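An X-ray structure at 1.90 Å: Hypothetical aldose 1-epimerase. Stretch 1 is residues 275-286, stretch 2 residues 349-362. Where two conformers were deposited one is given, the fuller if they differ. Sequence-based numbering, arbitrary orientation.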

# COMPACT_ATOMS: atom_id res chain seq x y z
N ALA A 275 0.60 -25.42 -27.85
CA ALA A 275 -0.75 -24.89 -27.92
C ALA A 275 -0.72 -23.57 -28.66
O ALA A 275 0.30 -22.82 -28.61
CB ALA A 275 -1.32 -24.72 -26.52
N ALA A 276 -1.81 -23.23 -29.31
CA ALA A 276 -1.83 -22.01 -30.14
C ALA A 276 -3.23 -21.44 -30.36
O ALA A 276 -4.24 -22.16 -30.26
CB ALA A 276 -1.17 -22.33 -31.50
N VAL A 277 -3.28 -20.13 -30.60
CA VAL A 277 -4.46 -19.45 -31.05
C VAL A 277 -4.11 -18.89 -32.43
O VAL A 277 -3.05 -18.32 -32.64
CB VAL A 277 -4.97 -18.37 -30.10
CG1 VAL A 277 -3.88 -17.36 -29.72
CG2 VAL A 277 -6.17 -17.65 -30.74
N VAL A 278 -5.00 -19.13 -33.39
CA VAL A 278 -4.78 -18.70 -34.75
C VAL A 278 -6.05 -18.00 -35.23
O VAL A 278 -7.15 -18.29 -34.77
CB VAL A 278 -4.39 -19.88 -35.64
CG1 VAL A 278 -3.15 -20.60 -35.08
CG2 VAL A 278 -5.57 -20.87 -35.82
N ASN A 279 -5.87 -17.04 -36.13
CA ASN A 279 -7.01 -16.31 -36.66
C ASN A 279 -7.83 -17.19 -37.63
O ASN A 279 -7.45 -18.33 -37.89
CB ASN A 279 -6.55 -14.98 -37.23
CG ASN A 279 -5.78 -15.08 -38.54
OD1 ASN A 279 -5.42 -16.18 -39.01
ND2 ASN A 279 -5.54 -13.92 -39.14
N LYS A 280 -8.93 -16.67 -38.12
CA LYS A 280 -9.85 -17.45 -38.97
C LYS A 280 -9.22 -17.86 -40.31
O LYS A 280 -9.40 -19.01 -40.77
CB LYS A 280 -11.15 -16.66 -39.20
CG LYS A 280 -12.28 -17.43 -39.90
CD LYS A 280 -13.40 -16.48 -40.28
CE LYS A 280 -14.38 -17.15 -41.25
NZ LYS A 280 -15.07 -18.30 -40.61
N ALA A 281 -8.49 -16.95 -40.95
CA ALA A 281 -7.83 -17.23 -42.21
C ALA A 281 -6.64 -18.21 -42.04
O ALA A 281 -6.20 -18.82 -43.01
CB ALA A 281 -7.34 -15.93 -42.88
N GLY A 282 -6.14 -18.36 -40.82
CA GLY A 282 -4.99 -19.22 -40.55
C GLY A 282 -3.67 -18.63 -41.02
O GLY A 282 -2.78 -19.37 -41.41
N ASP A 283 -3.54 -17.29 -40.99
CA ASP A 283 -2.28 -16.61 -41.37
C ASP A 283 -1.63 -15.75 -40.26
O ASP A 283 -0.59 -15.17 -40.48
CB ASP A 283 -2.44 -15.83 -42.67
CG ASP A 283 -3.45 -14.70 -42.60
OD1 ASP A 283 -3.98 -14.34 -41.51
OD2 ASP A 283 -3.70 -14.14 -43.68
N LYS A 284 -2.29 -15.66 -39.10
CA LYS A 284 -1.74 -15.04 -37.92
C LYS A 284 -2.00 -15.94 -36.74
O LYS A 284 -3.02 -16.60 -36.67
CB LYS A 284 -2.38 -13.69 -37.62
CG LYS A 284 -2.00 -12.60 -38.57
CD LYS A 284 -2.63 -11.29 -38.12
CE LYS A 284 -2.18 -10.12 -39.00
NZ LYS A 284 -2.64 -10.23 -40.41
N GLY A 285 -1.09 -15.94 -35.78
CA GLY A 285 -1.31 -16.67 -34.55
C GLY A 285 -0.21 -16.54 -33.55
O GLY A 285 0.74 -15.79 -33.74
N ALA A 286 -0.35 -17.29 -32.46
CA ALA A 286 0.69 -17.35 -31.43
C ALA A 286 0.68 -18.72 -30.88
O ALA A 286 -0.40 -19.27 -30.62
CB ALA A 286 0.47 -16.33 -30.30
N TYR A 349 7.48 -18.94 -26.93
CA TYR A 349 6.36 -18.20 -27.51
C TYR A 349 6.75 -17.76 -28.91
O TYR A 349 7.83 -17.16 -29.12
CB TYR A 349 6.08 -16.96 -26.67
CG TYR A 349 5.52 -17.21 -25.31
CD1 TYR A 349 6.33 -17.70 -24.26
CD2 TYR A 349 4.18 -16.98 -25.05
CE1 TYR A 349 5.78 -17.94 -22.98
CE2 TYR A 349 3.62 -17.21 -23.78
CZ TYR A 349 4.44 -17.70 -22.76
OH TYR A 349 3.88 -17.91 -21.52
N THR A 350 5.90 -18.08 -29.89
CA THR A 350 6.20 -17.76 -31.26
C THR A 350 5.05 -16.96 -31.85
O THR A 350 3.88 -17.38 -31.80
CB THR A 350 6.44 -19.01 -32.12
OG1 THR A 350 7.41 -19.87 -31.49
CG2 THR A 350 6.91 -18.63 -33.54
N LEU A 351 5.39 -15.84 -32.46
CA LEU A 351 4.42 -15.03 -33.18
C LEU A 351 4.41 -15.55 -34.64
O LEU A 351 5.38 -15.42 -35.41
CB LEU A 351 4.80 -13.54 -33.09
CG LEU A 351 3.67 -12.56 -33.53
CD1 LEU A 351 2.45 -12.78 -32.65
CD2 LEU A 351 4.12 -11.11 -33.47
N LEU A 352 3.28 -16.17 -34.99
CA LEU A 352 3.08 -16.81 -36.28
C LEU A 352 2.50 -15.74 -37.20
O LEU A 352 1.48 -15.09 -36.87
CB LEU A 352 2.13 -18.00 -36.10
CG LEU A 352 2.41 -19.02 -34.96
CD1 LEU A 352 1.24 -19.97 -34.79
CD2 LEU A 352 3.73 -19.78 -35.17
N HIS A 353 3.19 -15.45 -38.30
CA HIS A 353 2.80 -14.29 -39.14
C HIS A 353 2.59 -14.64 -40.61
O HIS A 353 2.56 -13.76 -41.45
CB HIS A 353 3.80 -13.14 -38.98
CG HIS A 353 5.23 -13.50 -39.31
ND1 HIS A 353 5.76 -13.36 -40.57
CD2 HIS A 353 6.23 -13.97 -38.53
CE1 HIS A 353 7.02 -13.75 -40.56
NE2 HIS A 353 7.33 -14.13 -39.33
N ASP A 354 2.48 -15.93 -40.93
CA ASP A 354 2.02 -16.33 -42.26
C ASP A 354 1.37 -17.72 -42.22
O ASP A 354 1.46 -18.43 -41.21
CB ASP A 354 3.10 -16.18 -43.35
CG ASP A 354 4.28 -17.13 -43.18
OD1 ASP A 354 4.13 -18.21 -42.57
OD2 ASP A 354 5.37 -16.80 -43.69
N SER A 355 0.72 -18.10 -43.32
CA SER A 355 0.00 -19.38 -43.43
C SER A 355 0.89 -20.58 -43.20
O SER A 355 0.49 -21.49 -42.47
CB SER A 355 -0.70 -19.49 -44.78
OG SER A 355 -1.65 -18.44 -44.89
N ALA A 356 2.09 -20.56 -43.76
CA ALA A 356 3.05 -21.67 -43.64
C ALA A 356 3.44 -21.89 -42.20
O ALA A 356 3.57 -23.04 -41.77
CB ALA A 356 4.31 -21.42 -44.54
N GLN A 357 3.63 -20.81 -41.45
CA GLN A 357 3.95 -20.94 -40.02
C GLN A 357 2.82 -21.52 -39.21
O GLN A 357 3.06 -22.41 -38.38
CB GLN A 357 4.38 -19.60 -39.40
CG GLN A 357 5.74 -19.16 -39.87
CD GLN A 357 6.12 -17.79 -39.39
OE1 GLN A 357 5.43 -17.17 -38.57
NE2 GLN A 357 7.24 -17.29 -39.88
N VAL A 358 1.61 -21.03 -39.42
CA VAL A 358 0.43 -21.62 -38.77
C VAL A 358 0.26 -23.12 -39.15
O VAL A 358 -0.05 -23.97 -38.29
CB VAL A 358 -0.85 -20.81 -39.11
CG1 VAL A 358 -2.12 -21.53 -38.64
CG2 VAL A 358 -0.75 -19.35 -38.53
N ALA A 359 0.46 -23.45 -40.43
CA ALA A 359 0.28 -24.83 -40.93
C ALA A 359 1.28 -25.77 -40.27
O ALA A 359 0.91 -26.89 -39.86
CB ALA A 359 0.40 -24.87 -42.46
N ALA A 360 2.52 -25.32 -40.12
CA ALA A 360 3.57 -26.06 -39.42
C ALA A 360 3.20 -26.35 -37.95
O ALA A 360 3.41 -27.46 -37.44
CB ALA A 360 4.94 -25.31 -39.51
N VAL A 361 2.66 -25.35 -37.27
CA VAL A 361 2.19 -25.55 -35.89
C VAL A 361 1.02 -26.55 -35.85
O VAL A 361 1.03 -27.50 -35.06
CB VAL A 361 1.77 -24.21 -35.24
CG1 VAL A 361 0.89 -24.42 -34.00
CG2 VAL A 361 3.02 -23.41 -34.89
N GLU A 362 0.07 -26.37 -36.77
CA GLU A 362 -1.10 -27.25 -36.82
C GLU A 362 -0.71 -28.71 -37.12
O GLU A 362 -1.24 -29.64 -36.51
CB GLU A 362 -2.13 -26.66 -37.79
CG GLU A 362 -3.52 -27.23 -37.61
CD GLU A 362 -4.63 -26.39 -38.25
OE1 GLU A 362 -4.38 -25.24 -38.72
OE2 GLU A 362 -5.77 -26.89 -38.29
O HOH W 1 -4.03 -19.66 -44.30
O HOH W 2 -2.45 -21.99 -42.37
O HOH W 3 -2.47 -15.39 -46.19

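What does V358 do at the centre of this contact? It sits on the helix with its CA-to-CB bond directed toward the first stretch, and both its methyls pack against the hairpin. V358 CG1 lies 3.8 Å from V278 CG1, an apolar contact, and V358 CG2 lies 4.0 Å from K284 O. The backbone also comes close: G282 O is 3.3 Å from V358 CB. One turn further along the helix, V361 CG1 extends the apolar seam to A276 CB at 3.9 Å.

How does L352 join the two stretches? Its backbone pairs antiparallel with G285 through two hydrogen bonds, G285 N to L352 O and L352 N to G285 O, both 2.9 Å. Its side chain lies on the face where a CB of G285 would point. Glycine leaves room there: an ideal CB of G285 would be only 3.3 Å from L352 CD1 and would clash with V277 O at 2.7 Å. The next pair, A286 with L351, is not hydrogen-bonded, but A286 CA makes a CA-H...O contact with T350 O at 3.2 Å.

How does D283 meet the start of the helix? D283 CB lies 3.5 Å from S355 OG. D283 OD1 accepts from N279 ND2 at 2.9 Å, while D283 OD2 accepts from water 3 at 3.1 Å, which makes a weak bond to S355 OG at 3.4 Å. N279 OD1 in turn accepts from D283 N at 2.9 Å, so the two residues brace the loop that faces S355.

Which waters link S355 to the turn? Water 1 lies 2.7 Å from both S355 OG and A281 O, and water 2 lies 2.8 Å from G282 O and 3.0 Å from S355 O, within hydrogen-bonding reach of both. G282 O also receives a CA-H...O contact from S355 CA at 3.4 Å, so this exposed edge combines direct and water-mediated links.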